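Local coordinates for protein putative decarboxylase involved in desferrioxamine biosynthesis (Erwinia amylovora, PDB 5O5C) that probably decarboxylates lysine with the help of pyridoxal 5'-phosphate, as a group II decarboxylase of the desferrioxamine siderophore pathway, at residues B[55-67]-B[459-471]. Numbering follows the deposited sequence.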
loop_
_atom_site.group_PDB
_atom_site.type_symbol
_atom_site.label_atom_id
_atom_site.label_comp_id
_atom_site.label_asym_id
_atom_site.label_seq_id
_atom_site.Cartn_x
_atom_site.Cartn_y
_atom_site.Cartn_z
ATOM N N VAL B 55 22.623 18.416 8.002
ATOM C CA VAL B 55 22.383 17.301 8.908
ATOM C C VAL B 55 23.691 16.861 9.558
ATOM O O VAL B 55 24.545 16.247 8.916
ATOM C CB VAL B 55 21.729 16.118 8.173
ATOM C CG1 VAL B 55 21.466 14.985 9.136
ATOM C CG2 VAL B 55 20.433 16.581 7.524
ATOM N N GLU B 56 23.832 17.155 10.836
ATOM C CA GLU B 56 25.004 16.755 11.639
ATOM C C GLU B 56 24.744 15.491 12.464
ATOM O O GLU B 56 25.647 14.951 13.136
ATOM C CB GLU B 56 25.340 17.877 12.612
ATOM C CG GLU B 56 26.058 19.025 11.960
ATOM C CD GLU B 56 26.957 19.739 12.944
ATOM O OE1 GLU B 56 26.396 20.373 13.866
ATOM O OE2 GLU B 56 28.203 19.650 12.795
ATOM N N LYS B 57 23.501 15.032 12.452
ATOM C CA LYS B 57 23.117 13.970 13.347
ATOM C C LYS B 57 21.780 13.440 12.880
ATOM O O LYS B 57 21.087 14.124 12.165
ATOM C CB LYS B 57 23.113 14.418 14.835
ATOM C CG LYS B 57 22.518 15.775 15.132
ATOM C CD LYS B 57 22.476 16.043 16.630
ATOM C CE LYS B 57 21.448 17.091 16.971
ATOM N NZ LYS B 57 21.200 17.079 18.425
ATOM N N PRO B 58 21.478 12.191 13.223
ATOM C CA PRO B 58 20.318 11.491 12.700
ATOM C C PRO B 58 18.986 11.986 13.193
ATOM O O PRO B 58 18.003 11.769 12.523
ATOM C CB PRO B 58 20.561 10.026 13.101
ATOM C CG PRO B 58 21.543 10.066 14.204
ATOM C CD PRO B 58 22.362 11.295 13.996
ATOM N N PHE B 59 18.944 12.657 14.334
ATOM C CA PHE B 59 17.692 13.192 14.868
ATOM C C PHE B 59 17.994 14.464 15.704
ATOM O O PHE B 59 19.148 14.741 16.039
ATOM C CB PHE B 59 17.059 12.078 15.691
ATOM C CG PHE B 59 15.724 12.396 16.255
ATOM C CD1 PHE B 59 14.691 12.888 15.457
ATOM C CD2 PHE B 59 15.469 12.142 17.586
ATOM C CE1 PHE B 59 13.450 13.180 16.026
ATOM C CE2 PHE B 59 14.240 12.434 18.151
ATOM C CZ PHE B 59 13.224 12.930 17.353
ATOM N N SER B 60 16.965 15.241 16.023
ATOM C CA SER B 60 17.119 16.440 16.830
ATOM C C SER B 60 16.908 16.213 18.323
ATOM O O SER B 60 17.254 17.043 19.094
ATOM C CB SER B 60 16.114 17.443 16.325
ATOM O OG SER B 60 14.797 16.887 16.431
ATOM N N GLY B 61 16.283 15.098 18.711
ATOM C CA GLY B 61 15.862 14.864 20.085
ATOM C C GLY B 61 14.486 15.370 20.478
ATOM O O GLY B 61 13.986 15.017 21.533
ATOM N N ILE B 62 13.858 16.195 19.654
ATOM C CA ILE B 62 12.602 16.822 20.049
ATOM C C ILE B 62 11.582 15.729 20.456
ATOM O O ILE B 62 11.613 14.586 19.950
ATOM C CB ILE B 62 12.111 17.835 18.970
ATOM C CG1 ILE B 62 13.189 18.914 18.670
ATOM C CG2 ILE B 62 10.799 18.513 19.333
ATOM C CD1 ILE B 62 13.860 19.666 19.827
ATOM N N LEU B 63 10.735 16.049 21.434
ATOM C CA LEU B 63 9.675 15.124 21.891
ATOM C C LEU B 63 8.347 15.393 21.132
ATOM O O LEU B 63 8.126 16.498 20.702
ATOM C CB LEU B 63 9.461 15.221 23.385
ATOM C CG LEU B 63 10.587 14.723 24.311
ATOM C CD1 LEU B 63 10.316 15.178 25.739
ATOM C CD2 LEU B 63 10.810 13.232 24.292
ATOM N N PRO B 64 7.475 14.374 20.967
ATOM C CA PRO B 64 6.187 14.550 20.270
ATOM C C PRO B 64 5.347 15.724 20.794
ATOM O O PRO B 64 4.832 16.524 20.005
ATOM C CB PRO B 64 5.469 13.212 20.475
ATOM C CG PRO B 64 6.525 12.226 20.843
ATOM C CD PRO B 64 7.769 12.962 21.255
ATOM N N HIS B 65 5.230 15.843 22.107
ATOM C CA HIS B 65 4.555 17.010 22.684
ATOM C C HIS B 65 5.256 18.330 22.314
ATOM O O HIS B 65 4.570 19.266 21.982
ATOM C CB HIS B 65 4.211 16.865 24.189
ATOM C CG HIS B 65 5.385 16.840 25.104
ATOM N ND1 HIS B 65 6.088 17.979 25.450
ATOM C CD2 HIS B 65 5.949 15.821 25.797
ATOM C CE1 HIS B 65 7.062 17.654 26.281
ATOM N NE2 HIS B 65 7.002 16.351 26.505
ATOM N N GLU B 66 6.593 18.383 22.270
ATOM C CA GLU B 66 7.268 19.642 21.881
ATOM C C GLU B 66 6.906 19.999 20.428
ATOM O O GLU B 66 6.550 21.134 20.137
ATOM C CB GLU B 66 8.780 19.576 22.079
ATOM C CG GLU B 66 9.232 19.450 23.541
ATOM C CD GLU B 66 10.686 18.956 23.725
ATOM O OE1 GLU B 66 11.350 18.529 22.779
ATOM O OE2 GLU B 66 11.183 18.975 24.861
ATOM N N LEU B 67 6.925 19.018 19.533
ATOM C CA LEU B 67 6.616 19.300 18.142
ATOM C C LEU B 67 5.138 19.641 17.937
ATOM O O LEU B 67 4.842 20.546 17.149
ATOM C CB LEU B 67 7.070 18.173 17.215
ATOM C CG LEU B 67 6.956 18.447 15.723
ATOM C CD1 LEU B 67 7.608 19.741 15.271
ATOM C CD2 LEU B 67 7.546 17.271 14.968
ATOM N N LYS B 459 16.238 6.052 25.555
ATOM C CA LYS B 459 15.522 7.330 25.602
ATOM C C LYS B 459 16.546 8.466 25.651
ATOM O O LYS B 459 16.467 9.409 24.889
ATOM C CB LYS B 459 14.487 7.341 26.755
ATOM C CG LYS B 459 13.192 6.616 26.366
ATOM C CD LYS B 459 11.971 7.080 27.162
ATOM C CE LYS B 459 11.996 6.588 28.605
ATOM N NZ LYS B 459 10.623 6.322 29.127
ATOM N N ALA B 460 17.598 8.327 26.457
ATOM C CA ALA B 460 18.607 9.380 26.472
ATOM C C ALA B 460 19.262 9.482 25.088
ATOM O O ALA B 460 19.354 10.573 24.532
ATOM C CB ALA B 460 19.636 9.114 27.544
ATOM N N VAL B 461 19.679 8.362 24.503
ATOM C CA VAL B 461 20.404 8.431 23.219
ATOM C C VAL B 461 19.526 9.176 22.204
ATOM O O VAL B 461 20.006 10.067 21.489
ATOM C CB VAL B 461 20.803 7.030 22.691
ATOM C CG1 VAL B 461 21.285 7.106 21.243
ATOM C CG2 VAL B 461 21.901 6.432 23.534
ATOM N N PHE B 462 18.229 8.849 22.206
ATOM C CA PHE B 462 17.258 9.494 21.340
ATOM C C PHE B 462 17.132 10.988 21.580
ATOM O O PHE B 462 17.279 11.734 20.658
ATOM C CB PHE B 462 15.885 8.824 21.442
ATOM C CG PHE B 462 15.019 8.996 20.224
ATOM C CD1 PHE B 462 15.537 8.827 18.933
ATOM C CD2 PHE B 462 13.649 9.245 20.368
ATOM C CE1 PHE B 462 14.723 8.925 17.806
ATOM C CE2 PHE B 462 12.834 9.378 19.231
ATOM C CZ PHE B 462 13.382 9.216 17.956
ATOM N N ARG B 463 16.981 11.396 22.835
ATOM C CA ARG B 463 16.857 12.804 23.228
ATOM C C ARG B 463 18.117 13.605 22.833
ATOM O O ARG B 463 18.013 14.700 22.286
ATOM C CB ARG B 463 16.577 12.873 24.735
ATOM C CG ARG B 463 16.343 14.242 25.339
ATOM C CD ARG B 463 15.101 14.859 24.732
ATOM N NE ARG B 463 14.687 16.082 25.387
ATOM C CZ ARG B 463 13.874 16.997 24.851
ATOM N NH1 ARG B 463 13.359 16.854 23.633
ATOM N NH2 ARG B 463 13.551 18.056 25.563
ATOM N N SER B 464 19.297 13.010 23.035
ATOM C CA SER B 464 20.530 13.622 22.609
ATOM C C SER B 464 20.624 13.759 21.109
ATOM O O SER B 464 21.458 14.490 20.653
ATOM C CB SER B 464 21.753 12.824 23.056
ATOM O OG SER B 464 22.131 11.811 22.078
ATOM N N GLY B 465 19.867 12.956 20.359
ATOM C CA GLY B 465 19.937 12.940 18.916
ATOM C C GLY B 465 21.221 12.424 18.304
ATOM O O GLY B 465 21.296 12.303 17.080
ATOM N N ASN B 466 22.237 12.092 19.130
ATOM C CA ASN B 466 23.555 11.899 18.592
ATOM C C ASN B 466 23.632 10.533 17.923
ATOM O O ASN B 466 24.517 10.278 17.160
ATOM C CB ASN B 466 24.668 12.158 19.610
ATOM C CG ASN B 466 24.788 13.645 20.036
ATOM O OD1 ASN B 466 24.969 14.576 19.232
ATOM N ND2 ASN B 466 24.735 13.851 21.321
ATOM N N ALA B 467 22.661 9.673 18.192
ATOM C CA ALA B 467 22.464 8.460 17.444
ATOM C C ALA B 467 21.045 7.937 17.647
ATOM O O ALA B 467 20.327 8.372 18.545
ATOM C CB ALA B 467 23.470 7.429 17.888
ATOM N N VAL B 468 20.635 7.005 16.813
ATOM C CA VAL B 468 19.340 6.351 17.039
ATOM C C VAL B 468 19.556 4.865 17.176
ATOM O O VAL B 468 20.024 4.227 16.280
ATOM C CB VAL B 468 18.304 6.656 15.934
ATOM C CG1 VAL B 468 16.909 6.158 16.340
ATOM C CG2 VAL B 468 18.257 8.141 15.618
ATOM N N ILE B 469 19.110 4.372 18.300
ATOM C CA ILE B 469 19.170 3.008 18.789
ATOM C C ILE B 469 17.729 2.472 18.834
ATOM O O ILE B 469 16.769 3.255 18.891
ATOM C CB ILE B 469 19.827 3.066 20.207
ATOM C CG1 ILE B 469 20.051 1.728 20.847
ATOM C CG2 ILE B 469 19.001 3.866 21.208
ATOM C CD1 ILE B 469 20.740 1.862 22.206
ATOM N N ALA B 470 17.551 1.159 18.823
ATOM C CA ALA B 470 16.207 0.566 18.985
ATOM C C ALA B 470 16.228 -0.328 20.203
ATOM O O ALA B 470 17.253 -0.486 20.844
ATOM C CB ALA B 470 15.795 -0.199 17.736
ATOM N N GLY B 471 15.102 -0.940 20.508
ATOM C CA GLY B 471 14.938 -1.735 21.733
ATOM C C GLY B 471 14.082 -2.931 21.445
ATOM O O GLY B 471 13.425 -2.981 20.441
#
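Phe462 lies against Phe59 in an offset stack, with centroids 4.2 Å apart and planes at 16°. CD2 and CE2 of Phe59 sit over one face of the Phe462 ring. Arg463 follows and forms an end-on, two-nitrogen salt bridge with Glu66. Arg463 NH2 reaches the syn lone pair of Glu66 OE2 at 2.6 Å, and Arg463 NH1 donates to Glu66 OE1 at 2.8 Å. The arginine chain leaves with CG anti to the backbone N (chi1 -177°), then bends at chi2 toward the carboxylate. Arg463 NH1 also donates to Gly61 O at 2.9 Å, from above the carbonyl plane. Leu63 CD1 lies over the centre of one guanidinium face. Glu66 OE1 has a second donor, Leu63 N at the N-cap position, so the carboxylate is held from both segments. Gly61 CA comes 3.1 Å from Arg463 O, a CA-H...O contact. Ser464 OG accepts from Asn466 N in an ST turn. Gly465, just past the helix, has positive phi, and its O lies against Pro58 CD. Val468 CG2 touches Pro58 CB at 3.9 Å. Away from the pyridoxal phosphate pocket, the contact joins the loop leading into helix 64-68 to the C-terminal part of helix 448-464 and the link to strand 470-474. Helix 491-510 packs on Ser464 and Asn466, and Asp136 of the second subunit touches Phe462.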